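Local coordinates for protein transcriptional regulator, IclR family (Alicyclobacillus acidocaldarius subsp. acidocaldarius, PDB 5TJJ) that probably binds DNA through an N-terminal helix-turn-helix domain and regulates transcription, as other members of the IclR family do, at residues T101-V106 and E237-A242; R112-I117 and F139-A144; R148-Y153 and D219-C224; P202-V207 and S223-T228. All coordinates share one frame; numbering follows the deposited sequence.

Contact 1: T101-V106 and E237-A242; sequences TGMTAV and ERAVKA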
loop_
_atom_site.group_PDB
_atom_site.type_symbol
_atom_site.label_atom_id
_atom_site.label_comp_id
_atom_site.label_asym_id
_atom_site.label_seq_id
_atom_site.Cartn_x
_atom_site.Cartn_y
_atom_site.Cartn_z
ATOM N N THR A 101 1.762 23.948 -15.982
ATOM C CA THR A 101 1.221 25.306 -15.721
ATOM C C THR A 101 2.218 26.487 -15.760
ATOM O O THR A 101 1.800 27.619 -15.979
ATOM C CB THR A 101 0.456 25.386 -14.377
ATOM O OG1 THR A 101 1.330 25.145 -13.277
ATOM C CG2 THR A 101 -0.667 24.384 -14.348
ATOM N N GLY A 102 3.512 26.238 -15.532
ATOM C CA GLY A 102 4.480 27.323 -15.250
ATOM C C GLY A 102 4.211 28.061 -13.923
ATOM O O GLY A 102 4.603 29.208 -13.762
HETATM N N MSE A 103 3.540 27.398 -12.978
HETATM C CA MSE A 103 3.179 27.974 -11.676
HETATM C C MSE A 103 3.839 27.195 -10.592
HETATM O O MSE A 103 4.249 26.044 -10.787
HETATM C CB MSE A 103 1.673 27.924 -11.447
HETATM C CG MSE A 103 0.969 28.798 -12.479
HETATM SE SE MSE A 103 -0.995 28.776 -12.261
HETATM C CE MSE A 103 -1.542 29.891 -13.802
ATOM N N THR A 104 3.950 27.806 -9.417
ATOM C CA THR A 104 4.490 27.094 -8.266
ATOM C C THR A 104 3.345 26.252 -7.709
ATOM O O THR A 104 2.276 26.728 -7.508
ATOM C CB THR A 104 5.102 28.048 -7.232
ATOM O OG1 THR A 104 6.294 28.607 -7.788
ATOM C CG2 THR A 104 5.435 27.323 -5.930
ATOM N N ALA A 105 3.602 24.981 -7.491
ATOM C CA ALA A 105 2.598 24.058 -7.020
ATOM C C ALA A 105 2.907 23.666 -5.579
ATOM O O ALA A 105 4.064 23.548 -5.187
ATOM C CB ALA A 105 2.551 22.837 -7.930
ATOM N N VAL A 106 1.865 23.470 -4.789
ATOM C CA VAL A 106 2.005 23.347 -3.360
ATOM C C VAL A 106 1.067 22.277 -2.812
ATOM O O VAL A 106 -0.101 22.157 -3.229
ATOM C CB VAL A 106 1.749 24.710 -2.714
ATOM C CG1 VAL A 106 1.593 24.588 -1.206
ATOM C CG2 VAL A 106 2.896 25.654 -3.021
ATOM N N GLU A 237 -7.909 28.352 -16.276
ATOM C CA GLU A 237 -8.517 27.170 -16.893
ATOM C C GLU A 237 -7.514 26.015 -16.964
ATOM O O GLU A 237 -7.843 24.906 -16.587
ATOM C CB GLU A 237 -9.082 27.496 -18.303
ATOM C CG GLU A 237 -10.195 26.559 -18.785
ATOM C CD GLU A 237 -10.470 26.614 -20.303
ATOM O OE1 GLU A 237 -10.962 25.589 -20.861
ATOM O OE2 GLU A 237 -10.205 27.664 -20.953
ATOM N N ARG A 238 -6.290 26.281 -17.402
ATOM C CA ARG A 238 -5.299 25.218 -17.571
ATOM C C ARG A 238 -4.850 24.608 -16.252
ATOM O O ARG A 238 -4.639 23.409 -16.154
ATOM C CB ARG A 238 -4.075 25.724 -18.355
ATOM C CG ARG A 238 -3.160 24.613 -18.861
ATOM C CD ARG A 238 -1.804 25.117 -19.336
ATOM N NE ARG A 238 -1.900 25.853 -20.604
ATOM C CZ ARG A 238 -1.765 27.178 -20.768
ATOM N NH1 ARG A 238 -1.495 27.988 -19.732
ATOM N NH2 ARG A 238 -1.894 27.698 -21.991
ATOM N N ALA A 239 -4.717 25.433 -15.232
ATOM C CA ALA A 239 -4.247 24.976 -13.941
ATOM C C ALA A 239 -5.304 24.141 -13.196
ATOM O O ALA A 239 -4.995 23.158 -12.519
ATOM C CB ALA A 239 -3.822 26.175 -13.131
ATOM N N VAL A 240 -6.558 24.539 -13.328
ATOM C CA VAL A 240 -7.686 23.787 -12.797
ATOM C C VAL A 240 -7.681 22.386 -13.384
ATOM O O VAL A 240 -7.814 21.412 -12.656
ATOM C CB VAL A 240 -9.031 24.498 -13.102
ATOM C CG1 VAL A 240 -10.241 23.593 -12.813
ATOM C CG2 VAL A 240 -9.116 25.768 -12.280
ATOM N N LYS A 241 -7.494 22.300 -14.694
ATOM C CA LYS A 241 -7.513 21.022 -15.395
ATOM C C LYS A 241 -6.316 20.134 -14.979
ATOM O O LYS A 241 -6.489 18.944 -14.765
ATOM C CB LYS A 241 -7.599 21.252 -16.908
ATOM C CG LYS A 241 -8.084 20.046 -17.713
ATOM C CD LYS A 241 -8.024 20.294 -19.225
ATOM C CE LYS A 241 -7.523 19.072 -19.975
ATOM N NZ LYS A 241 -7.403 19.376 -21.427
ATOM N N ALA A 242 -5.139 20.723 -14.780
ATOM C CA ALA A 242 -3.951 19.968 -14.346
ATOM C C ALA A 242 -4.069 19.532 -12.857
ATOM O O ALA A 242 -3.885 18.369 -12.539
ATOM C CB ALA A 242 -2.686 20.785 -14.593
#

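Contact 2: R112-I117 and F139-A144; sequences RDDRVI and FPVYGA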
loop_
_atom_site.group_PDB
_atom_site.type_symbol
_atom_site.label_atom_id
_atom_site.label_comp_id
_atom_site.label_asym_id
_atom_site.label_seq_id
_atom_site.Cartn_x
_atom_site.Cartn_y
_atom_site.Cartn_z
ATOM N N ARG A 112 -4.978 19.735 13.241
ATOM C CA ARG A 112 -5.949 20.034 14.277
ATOM C C ARG A 112 -5.959 21.548 14.585
ATOM O O ARG A 112 -5.024 22.278 14.273
ATOM C CB ARG A 112 -5.688 19.190 15.541
ATOM C CG ARG A 112 -5.823 17.684 15.311
ATOM C CD ARG A 112 -5.485 16.843 16.542
ATOM N NE ARG A 112 -6.671 16.308 17.238
ATOM C CZ ARG A 112 -7.281 16.845 18.310
ATOM N NH1 ARG A 112 -6.855 17.996 18.857
ATOM N NH2 ARG A 112 -8.341 16.223 18.840
ATOM N N ASP A 113 -7.064 21.999 15.156
ATOM C CA ASP A 113 -7.246 23.344 15.654
ATOM C C ASP A 113 -7.273 24.412 14.552
ATOM O O ASP A 113 -6.669 25.475 14.667
ATOM C CB ASP A 113 -6.240 23.612 16.790
ATOM C CG ASP A 113 -6.480 22.686 18.009
ATOM O OD1 ASP A 113 -7.438 21.852 17.987
ATOM O OD2 ASP A 113 -5.717 22.808 18.997
ATOM N N ASP A 114 -8.042 24.108 13.509
ATOM C CA ASP A 114 -8.358 25.030 12.413
ATOM C C ASP A 114 -7.130 25.597 11.687
ATOM O O ASP A 114 -7.163 26.719 11.213
ATOM C CB ASP A 114 -9.280 26.147 12.911
ATOM C CG ASP A 114 -10.615 25.617 13.468
ATOM O OD1 ASP A 114 -11.205 24.669 12.896
ATOM O OD2 ASP A 114 -11.096 26.166 14.482
ATOM N N ARG A 115 -6.057 24.815 11.617
ATOM C CA ARG A 115 -4.865 25.211 10.893
ATOM C C ARG A 115 -4.664 24.286 9.706
ATOM O O ARG A 115 -5.121 23.132 9.690
ATOM C CB ARG A 115 -3.580 25.150 11.748
ATOM C CG ARG A 115 -3.580 25.834 13.104
ATOM C CD ARG A 115 -3.682 27.342 13.009
ATOM N NE ARG A 115 -2.401 27.973 12.666
ATOM C CZ ARG A 115 -2.202 29.296 12.586
ATOM N NH1 ARG A 115 -3.206 30.156 12.834
ATOM N NH2 ARG A 115 -0.993 29.765 12.254
ATOM N N VAL A 116 -3.926 24.803 8.732
ATOM C CA VAL A 116 -3.390 24.013 7.620
ATOM C C VAL A 116 -1.916 24.304 7.510
ATOM O O VAL A 116 -1.472 25.352 7.993
ATOM C CB VAL A 116 -4.092 24.320 6.283
ATOM C CG1 VAL A 116 -5.569 23.932 6.364
ATOM C CG2 VAL A 116 -3.976 25.764 5.884
ATOM N N ILE A 117 -1.176 23.411 6.847
ATOM C CA ILE A 117 0.270 23.569 6.688
ATOM C C ILE A 117 0.766 23.164 5.282
ATOM O O ILE A 117 0.317 22.162 4.712
ATOM C CB ILE A 117 1.015 22.824 7.817
ATOM C CG1 ILE A 117 2.502 23.143 7.825
ATOM C CG2 ILE A 117 0.820 21.324 7.729
ATOM C CD1 ILE A 117 3.263 22.473 8.965
ATOM N N PHE A 139 -1.393 28.142 8.283
ATOM C CA PHE A 139 -2.419 29.136 7.998
ATOM C C PHE A 139 -3.743 28.713 8.623
ATOM O O PHE A 139 -3.933 27.536 8.940
ATOM C CB PHE A 139 -2.675 29.214 6.501
ATOM C CG PHE A 139 -1.454 29.430 5.686
ATOM C CD1 PHE A 139 -1.006 30.703 5.423
ATOM C CD2 PHE A 139 -0.765 28.349 5.156
ATOM C CE1 PHE A 139 0.121 30.913 4.647
ATOM C CE2 PHE A 139 0.354 28.544 4.373
ATOM C CZ PHE A 139 0.803 29.829 4.118
ATOM N N PRO A 140 -4.675 29.665 8.763
ATOM C CA PRO A 140 -6.012 29.262 9.158
ATOM C C PRO A 140 -6.693 28.491 8.033
ATOM O O PRO A 140 -6.457 28.774 6.843
ATOM C CB PRO A 140 -6.721 30.591 9.397
ATOM C CG PRO A 140 -6.033 31.519 8.461
ATOM C CD PRO A 140 -4.588 31.121 8.545
ATOM N N VAL A 141 -7.511 27.521 8.435
ATOM C CA VAL A 141 -8.266 26.667 7.533
ATOM C C VAL A 141 -9.214 27.411 6.583
ATOM O O VAL A 141 -9.539 26.867 5.536
ATOM C CB VAL A 141 -9.064 25.570 8.303
ATOM C CG1 VAL A 141 -10.205 26.177 9.144
ATOM C CG2 VAL A 141 -9.576 24.476 7.348
ATOM N N TYR A 142 -9.650 28.623 6.929
ATOM C CA TYR A 142 -10.469 29.452 6.020
ATOM C C TYR A 142 -9.722 30.294 4.968
ATOM O O TYR A 142 -10.361 30.901 4.081
ATOM C CB TYR A 142 -11.407 30.383 6.816
ATOM C CG TYR A 142 -10.761 31.270 7.869
ATOM C CD1 TYR A 142 -10.114 32.447 7.508
ATOM C CD2 TYR A 142 -10.836 30.944 9.234
ATOM C CE1 TYR A 142 -9.525 33.268 8.469
ATOM C CE2 TYR A 142 -10.251 31.759 10.202
ATOM C CZ TYR A 142 -9.600 32.924 9.815
ATOM O OH TYR A 142 -9.013 33.755 10.746
ATOM N N GLY A 143 -8.393 30.352 5.062
ATOM C CA GLY A 143 -7.613 31.304 4.274
ATOM C C GLY A 143 -7.498 30.919 2.809
ATOM O O GLY A 143 -6.963 29.855 2.470
ATOM N N ALA A 144 -8.037 31.765 1.938
ATOM C CA ALA A 144 -7.744 31.725 0.493
ATOM C C ALA A 144 -8.283 30.440 -0.192
ATOM O O ALA A 144 -9.082 29.712 0.408
ATOM C CB ALA A 144 -6.235 31.922 0.257
#

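Contact 3: R148-Y153 and D219-C224; sequences RCFLAY and DLVLSC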
loop_
_atom_site.group_PDB
_atom_site.type_symbol
_atom_site.label_atom_id
_atom_site.label_comp_id
_atom_site.label_asym_id
_atom_site.label_seq_id
_atom_site.Cartn_x
_atom_site.Cartn_y
_atom_site.Cartn_z
ATOM N N ARG A 148 -10.770 27.206 1.555
ATOM C CA ARG A 148 -12.082 26.846 1.037
ATOM C C ARG A 148 -12.208 25.401 0.512
ATOM O O ARG A 148 -13.310 24.832 0.538
ATOM C CB ARG A 148 -12.455 27.793 -0.101
ATOM C CG ARG A 148 -12.730 29.210 0.343
ATOM C CD ARG A 148 -13.574 29.948 -0.682
ATOM N NE ARG A 148 -12.753 30.536 -1.726
ATOM C CZ ARG A 148 -11.996 31.613 -1.580
ATOM N NH1 ARG A 148 -11.947 32.273 -0.421
ATOM N NH2 ARG A 148 -11.297 32.039 -2.614
ATOM N N CYS A 149 -11.119 24.827 -0.001
ATOM C CA CYS A 149 -11.176 23.438 -0.425
ATOM C C CYS A 149 -11.288 22.459 0.721
ATOM O O CYS A 149 -11.868 21.413 0.524
ATOM C CB CYS A 149 -9.994 23.036 -1.286
ATOM S SG CYS A 149 -10.059 23.720 -2.934
ATOM N N PHE A 150 -10.724 22.775 1.891
ATOM C CA PHE A 150 -10.906 21.930 3.089
ATOM C C PHE A 150 -12.319 22.148 3.634
ATOM O O PHE A 150 -13.089 21.191 3.768
ATOM C CB PHE A 150 -9.875 22.236 4.181
ATOM C CG PHE A 150 -8.450 21.845 3.849
ATOM C CD1 PHE A 150 -8.039 20.534 3.909
ATOM C CD2 PHE A 150 -7.494 22.816 3.554
ATOM C CE1 PHE A 150 -6.717 20.172 3.643
ATOM C CE2 PHE A 150 -6.163 22.465 3.291
ATOM C CZ PHE A 150 -5.777 21.140 3.328
ATOM N N LEU A 151 -12.669 23.406 3.889
ATOM C CA LEU A 151 -13.931 23.748 4.546
ATOM C C LEU A 151 -15.198 23.359 3.802
ATOM O O LEU A 151 -16.140 22.879 4.405
ATOM C CB LEU A 151 -14.017 25.233 4.824
ATOM C CG LEU A 151 -13.552 25.743 6.174
ATOM C CD1 LEU A 151 -13.897 27.224 6.256
ATOM C CD2 LEU A 151 -14.238 25.001 7.305
ATOM N N ALA A 152 -15.218 23.557 2.494
ATOM C CA ALA A 152 -16.404 23.298 1.716
ATOM C C ALA A 152 -16.917 21.858 1.870
ATOM O O ALA A 152 -18.127 21.576 1.648
ATOM C CB ALA A 152 -16.132 23.612 0.254
ATOM N N TYR A 153 -16.010 20.951 2.222
ATOM C CA TYR A 153 -16.352 19.536 2.373
ATOM C C TYR A 153 -16.535 19.059 3.815
ATOM O O TYR A 153 -16.757 17.882 4.031
ATOM C CB TYR A 153 -15.343 18.683 1.615
ATOM C CG TYR A 153 -15.365 18.957 0.135
ATOM C CD1 TYR A 153 -16.332 18.389 -0.681
ATOM C CD2 TYR A 153 -14.434 19.828 -0.454
ATOM C CE1 TYR A 153 -16.366 18.664 -2.043
ATOM C CE2 TYR A 153 -14.476 20.132 -1.818
ATOM C CZ TYR A 153 -15.437 19.534 -2.602
ATOM O OH TYR A 153 -15.478 19.772 -3.945
ATOM N N ASP A 219 -8.177 15.618 3.509
ATOM C CA ASP A 219 -6.956 15.777 4.318
ATOM C C ASP A 219 -5.830 16.554 3.597
ATOM O O ASP A 219 -4.891 17.013 4.236
ATOM C CB ASP A 219 -6.424 14.402 4.744
ATOM C CG ASP A 219 -7.087 13.868 6.019
ATOM O OD1 ASP A 219 -7.701 14.663 6.796
ATOM O OD2 ASP A 219 -6.965 12.628 6.253
ATOM N N LEU A 220 -5.937 16.701 2.284
ATOM C CA LEU A 220 -4.881 17.262 1.487
ATOM C C LEU A 220 -5.488 18.123 0.413
ATOM O O LEU A 220 -6.559 17.788 -0.121
ATOM C CB LEU A 220 -4.078 16.137 0.839
ATOM C CG LEU A 220 -3.115 15.335 1.717
ATOM C CD1 LEU A 220 -2.452 14.241 0.863
ATOM C CD2 LEU A 220 -2.082 16.253 2.367
ATOM N N VAL A 221 -4.802 19.211 0.075
ATOM C CA VAL A 221 -5.202 20.069 -1.039
ATOM C C VAL A 221 -3.990 20.320 -1.913
ATOM O O VAL A 221 -2.901 20.450 -1.399
ATOM C CB VAL A 221 -5.803 21.370 -0.532
ATOM C CG1 VAL A 221 -5.957 22.408 -1.649
ATOM C CG2 VAL A 221 -7.164 21.097 0.131
ATOM N N LEU A 222 -4.192 20.315 -3.228
ATOM C CA LEU A 222 -3.172 20.674 -4.178
ATOM C C LEU A 222 -3.508 22.055 -4.658
ATOM O O LEU A 222 -4.630 22.300 -5.061
ATOM C CB LEU A 222 -3.142 19.747 -5.408
ATOM C CG LEU A 222 -3.131 18.249 -5.224
ATOM C CD1 LEU A 222 -2.923 17.594 -6.569
ATOM C CD2 LEU A 222 -2.013 17.838 -4.293
ATOM N N SER A 223 -2.505 22.927 -4.681
ATOM C CA SER A 223 -2.701 24.328 -5.031
ATOM C C SER A 223 -1.591 24.877 -5.929
ATOM O O SER A 223 -0.473 24.404 -5.889
ATOM C CB SER A 223 -2.778 25.123 -3.755
ATOM O OG SER A 223 -3.084 26.458 -4.057
ATOM N N CYS A 224 -1.924 25.877 -6.735
ATOM C CA CYS A 224 -0.971 26.555 -7.638
ATOM C C CYS A 224 -0.953 28.031 -7.288
ATOM O O CYS A 224 -2.014 28.662 -7.188
ATOM C CB CYS A 224 -1.413 26.434 -9.099
ATOM S SG CYS A 224 -0.696 25.030 -9.934
#

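Contact 4: P202-V207 and S223-T228; sequences PGISAV and SCLTMT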
loop_
_atom_site.group_PDB
_atom_site.type_symbol
_atom_site.label_atom_id
_atom_site.label_comp_id
_atom_site.label_asym_id
_atom_site.label_seq_id
_atom_site.Cartn_x
_atom_site.Cartn_y
_atom_site.Cartn_z
ATOM N N PRO A 202 -0.977 40.297 -1.153
ATOM C CA PRO A 202 -1.238 41.174 -2.296
ATOM C C PRO A 202 -0.423 40.713 -3.507
ATOM O O PRO A 202 0.726 40.316 -3.339
ATOM C CB PRO A 202 -0.782 42.541 -1.820
ATOM C CG PRO A 202 -0.620 42.429 -0.357
ATOM C CD PRO A 202 -0.309 41.002 -0.059
ATOM N N GLY A 203 -1.059 40.683 -4.678
ATOM C CA GLY A 203 -0.409 40.282 -5.936
ATOM C C GLY A 203 -0.389 38.808 -6.288
ATOM O O GLY A 203 -0.029 38.464 -7.408
ATOM N N ILE A 204 -0.807 37.941 -5.361
ATOM C CA ILE A 204 -0.687 36.499 -5.531
ATOM C C ILE A 204 -2.059 35.839 -5.699
ATOM O O ILE A 204 -2.957 36.038 -4.891
ATOM C CB ILE A 204 0.024 35.874 -4.330
ATOM C CG1 ILE A 204 1.399 36.497 -4.147
ATOM C CG2 ILE A 204 0.108 34.340 -4.456
ATOM C CD1 ILE A 204 2.370 36.180 -5.245
ATOM N N SER A 205 -2.203 35.052 -6.761
ATOM C CA SER A 205 -3.413 34.269 -6.955
ATOM C C SER A 205 -3.178 32.784 -6.678
ATOM O O SER A 205 -2.054 32.295 -6.682
ATOM C CB SER A 205 -3.972 34.477 -8.353
ATOM O OG SER A 205 -4.174 35.870 -8.600
ATOM N N ALA A 206 -4.272 32.097 -6.378
ATOM C CA ALA A 206 -4.261 30.673 -6.010
ATOM C C ALA A 206 -5.432 29.945 -6.663
ATOM O O ALA A 206 -6.526 30.458 -6.733
ATOM C CB ALA A 206 -4.291 30.502 -4.503
ATOM N N VAL A 207 -5.147 28.758 -7.157
ATOM C CA VAL A 207 -6.107 27.806 -7.675
ATOM C C VAL A 207 -5.845 26.521 -6.898
ATOM O O VAL A 207 -4.686 26.082 -6.798
ATOM C CB VAL A 207 -5.828 27.540 -9.150
ATOM C CG1 VAL A 207 -6.854 26.582 -9.722
ATOM C CG2 VAL A 207 -5.781 28.855 -9.916
ATOM N N SER A 223 -2.505 22.927 -4.681
ATOM C CA SER A 223 -2.701 24.328 -5.031
ATOM C C SER A 223 -1.591 24.877 -5.929
ATOM O O SER A 223 -0.473 24.404 -5.889
ATOM C CB SER A 223 -2.778 25.123 -3.755
ATOM O OG SER A 223 -3.084 26.458 -4.057
ATOM N N CYS A 224 -1.924 25.877 -6.735
ATOM C CA CYS A 224 -0.971 26.555 -7.638
ATOM C C CYS A 224 -0.953 28.031 -7.288
ATOM O O CYS A 224 -2.014 28.662 -7.188
ATOM C CB CYS A 224 -1.413 26.434 -9.099
ATOM S SG CYS A 224 -0.696 25.030 -9.934
ATOM N N LEU A 225 0.238 28.586 -7.133
ATOM C CA LEU A 225 0.401 30.023 -6.914
ATOM C C LEU A 225 0.951 30.676 -8.169
ATOM O O LEU A 225 1.835 30.125 -8.818
ATOM C CB LEU A 225 1.322 30.308 -5.718
ATOM C CG LEU A 225 0.915 29.628 -4.397
ATOM C CD1 LEU A 225 1.871 30.026 -3.281
ATOM C CD2 LEU A 225 -0.517 29.954 -4.006
ATOM N N THR A 226 0.405 31.837 -8.500
ATOM C CA THR A 226 0.953 32.699 -9.527
ATOM C C THR A 226 0.688 34.168 -9.171
ATOM O O THR A 226 -0.068 34.471 -8.244
ATOM C CB THR A 226 0.409 32.339 -10.935
ATOM O OG1 THR A 226 1.121 33.094 -11.919
ATOM C CG2 THR A 226 -1.095 32.584 -11.103
HETATM N N MSE A 227 1.309 35.061 -9.921
HETATM C CA MSE A 227 1.100 36.489 -9.770
HETATM C C MSE A 227 -0.172 36.857 -10.469
HETATM O O MSE A 227 -0.393 36.473 -11.611
HETATM C CB MSE A 227 2.215 37.282 -10.416
HETATM C CG MSE A 227 3.529 36.948 -9.725
HETATM SE SE MSE A 227 4.927 38.262 -10.190
HETATM C CE MSE A 227 5.546 37.608 -11.961
ATOM N N THR A 228 -1.017 37.611 -9.784
ATOM C CA THR A 228 -2.304 38.035 -10.327
ATOM C C THR A 228 -2.136 38.912 -11.550
ATOM O O THR A 228 -2.886 38.777 -12.495
ATOM C CB THR A 228 -3.095 38.853 -9.297
ATOM O OG1 THR A 228 -2.984 38.242 -8.014
ATOM C CG2 THR A 228 -4.553 38.940 -9.675
HETATM O O HOH W 1 -3.639 40.027 -6.096
#

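Contact 1: T101-V106 and E237-A242
With chi1 at 64°, Thr101 puts CG2 anti to its carbonyl carbon, and this methyl meets Ala239. OG1 sits between the backbone N and the carbonyl carbon. Met103 is selenomethionine. Its CG lies beside the backbone N (chi1 -64°), and the chain then runs extended. Its SE comes to 3.9 Å from Ala239 CB. Thr101 CG2 lies 3.8 Å from the same CB, so both side chains press on one methyl group. Thr101 CG2 also approaches Ala239 CA (3.7 Å) and, about one turn further along the helix, Ala242 CB (4.1 Å). With only a methyl at Ala239, the two backbones lie close: the CA atoms of Thr101 and Ala239 are 5.8 Å apart. No hydrogen bond crosses this contact. The polar end of Thr101 is used on its own side. OG1 accepts from Met103 N at 3.2 Å, which makes an ST turn, and it is also bonded to Val97 O. Gly102, with positive phi, lets the chain leave the helix within that turn. Arg238 lies at the margin and forms a salt bridge with Asp235. The contact thus sets the C-terminal end of helix 86-101 and the lead-in to strand 104-110 against helix 233-253. Thr101 and Met103 also touch Cys224 of strand 218-227, while Arg238 and Ala242 touch His100 of helix 86-101.

Contact 2: R112-I117 and F139-A144
Val116 and Phe139 face each other as an antiparallel hydrogen-bonded pair, with both side chains on the same face of the sheet. Val116 has CG1 anti to the carbonyl carbon (chi1 -63°), and its two methyls serve different partners. CG2 meets Phe139 CB at 3.7 Å and lies at the edge of the phenyl ring, near its plane. The two side chains cross at about a right angle. CG1 turns to Val141, with CG2 of that residue 4.2 Å away. Val141 has CG1 between the backbone N and the carbonyl carbon (chi1 68°). This branch meets Asp114 CB at 3.9 Å. The carboxylate of Asp114 goes to a salt bridge with Arg161. Arg115 starts away from the partner strand, but its chain bends at chi2 and chi3. The guanidinium folds back so that one face has Phe139 C over its centre, 4.2 Å above the plane.

Val116 N donates to Phe139 O at 2.7 Å, and Phe139 N to Val116 O at 2.8 Å. Val141 N donates to Asp114 O at 2.9 Å from well above the carbonyl plane, where the chain enters the type I turn from Pro140 to Gly143. The short strand 138-140, outermost in the six-stranded sheet of this chain, is thereby joined to strand 115-122. The chemistry divides the work: three main-chain bonds fix the register, the apolar side chains of Val116, Val141 and Phe139 are buried against helix 144-151, and the charged Asp114 and Arg115 lie at the rim.

Contact 3: R148-Y153 and D219-C224
Asp219 meets Phe150 through its backbone and not its carboxylate. Its carbonyl O lies near the plane of the phenyl ring, at the edge, 3.7 Å from Phe150 CE1. Next, Leu220 presents its N at 3.8 Å from the same CE1, obliquely to the ring; its side chain starts away from the helix. Val221 carries the contact. Its CG1 is anti to the backbone N (chi1 168°), which leaves CG2 beside that N and over the ring of Phe150. CG2 sits 3.5 Å from the ring centroid and 12° off the normal, a CH-pi contact over the face. The same methyl meets Cys149 CB at 3.7 Å. Val221 CG1 is near this CB too, at 4.1 Å. After Val221, the next side chain, Leu222, packs against helix 233-253, so the strand is lined by helices 144-151 and 233-253.

No hydrogen bond joins the two segments. At this point the helix meets the sheet through apolar packing, including the methyl over the pi face. The carbonyl of Asp219 at the ring edge is probably mildly favourable, because aromatic C-H groups carry a slight positive charge. Phe150 is thus the main link to the strand here.

Contact 4: P202-V207 and S223-T228
This is an antiparallel beta hairpin pairing, between strands 204-212 and 218-227 of the six-stranded sheet in the GAF-like C-terminal domain of an IclR regulator. It lies at the end of the hairpin remote from its connecting turn. Ser205 pairs with Thr226, and Val207 with Cys224, as hydrogen-bonded pairs. Ser205 N donates to Thr226 O at 2.7 Å, and Thr226 N returns a bond to Ser205 O at 3.1 Å. The side chains of these four residues share one face, where helix 233-253 packs on Val207 and Cys224. Ala206 and Leu225 form a non-hydrogen-bonded pair on the other face, and Leu225 CD2 touches Ala206 CB at 3.8 Å.

Around the start of strand 204-212, Thr228 is bonded to the adjoining segment of the same chain through both its backbone and its side chain. Its N donates to Gly203 O at 2.7 Å. Its OG1, beside the backbone N, is hydrogen-bonded to Ser205 OG at 2.7 Å and to a water that also binds Gly203 N weakly. Ser205 OG is further bonded to His197 ND1, which links this cluster to strand 194-197. At the opposite end, Val207 O accepts two bonds. Cys224 N approaches at 2.8 Å. Ser223 OG, anti to its own backbone N (chi1 -175°), comes from above the carbonyl plane and lies 3.2 Å from Val207 O.

From the N terminus, 101-106 opens the longest loop, which contact 1 closes only at 237-242. Contacts 2, 3 and 4 all nest inside it. Contact 2 opens and closes first, between 112-117 and 139-144, before contact 3 begins at 148-153. Contact 4 begins at 202-207, within the span of contact 3. The two end on overlapping parts of strand 218-227 and share Ser223 and Cys224. Contacts 2 and 3 meet where Val116 packs on Phe150. Contacts 1 and 4 meet through the pairing of strands 104-110 and 218-227. Together they tie helices 86-101, 144-151 and 233-253 to one six-stranded sheet.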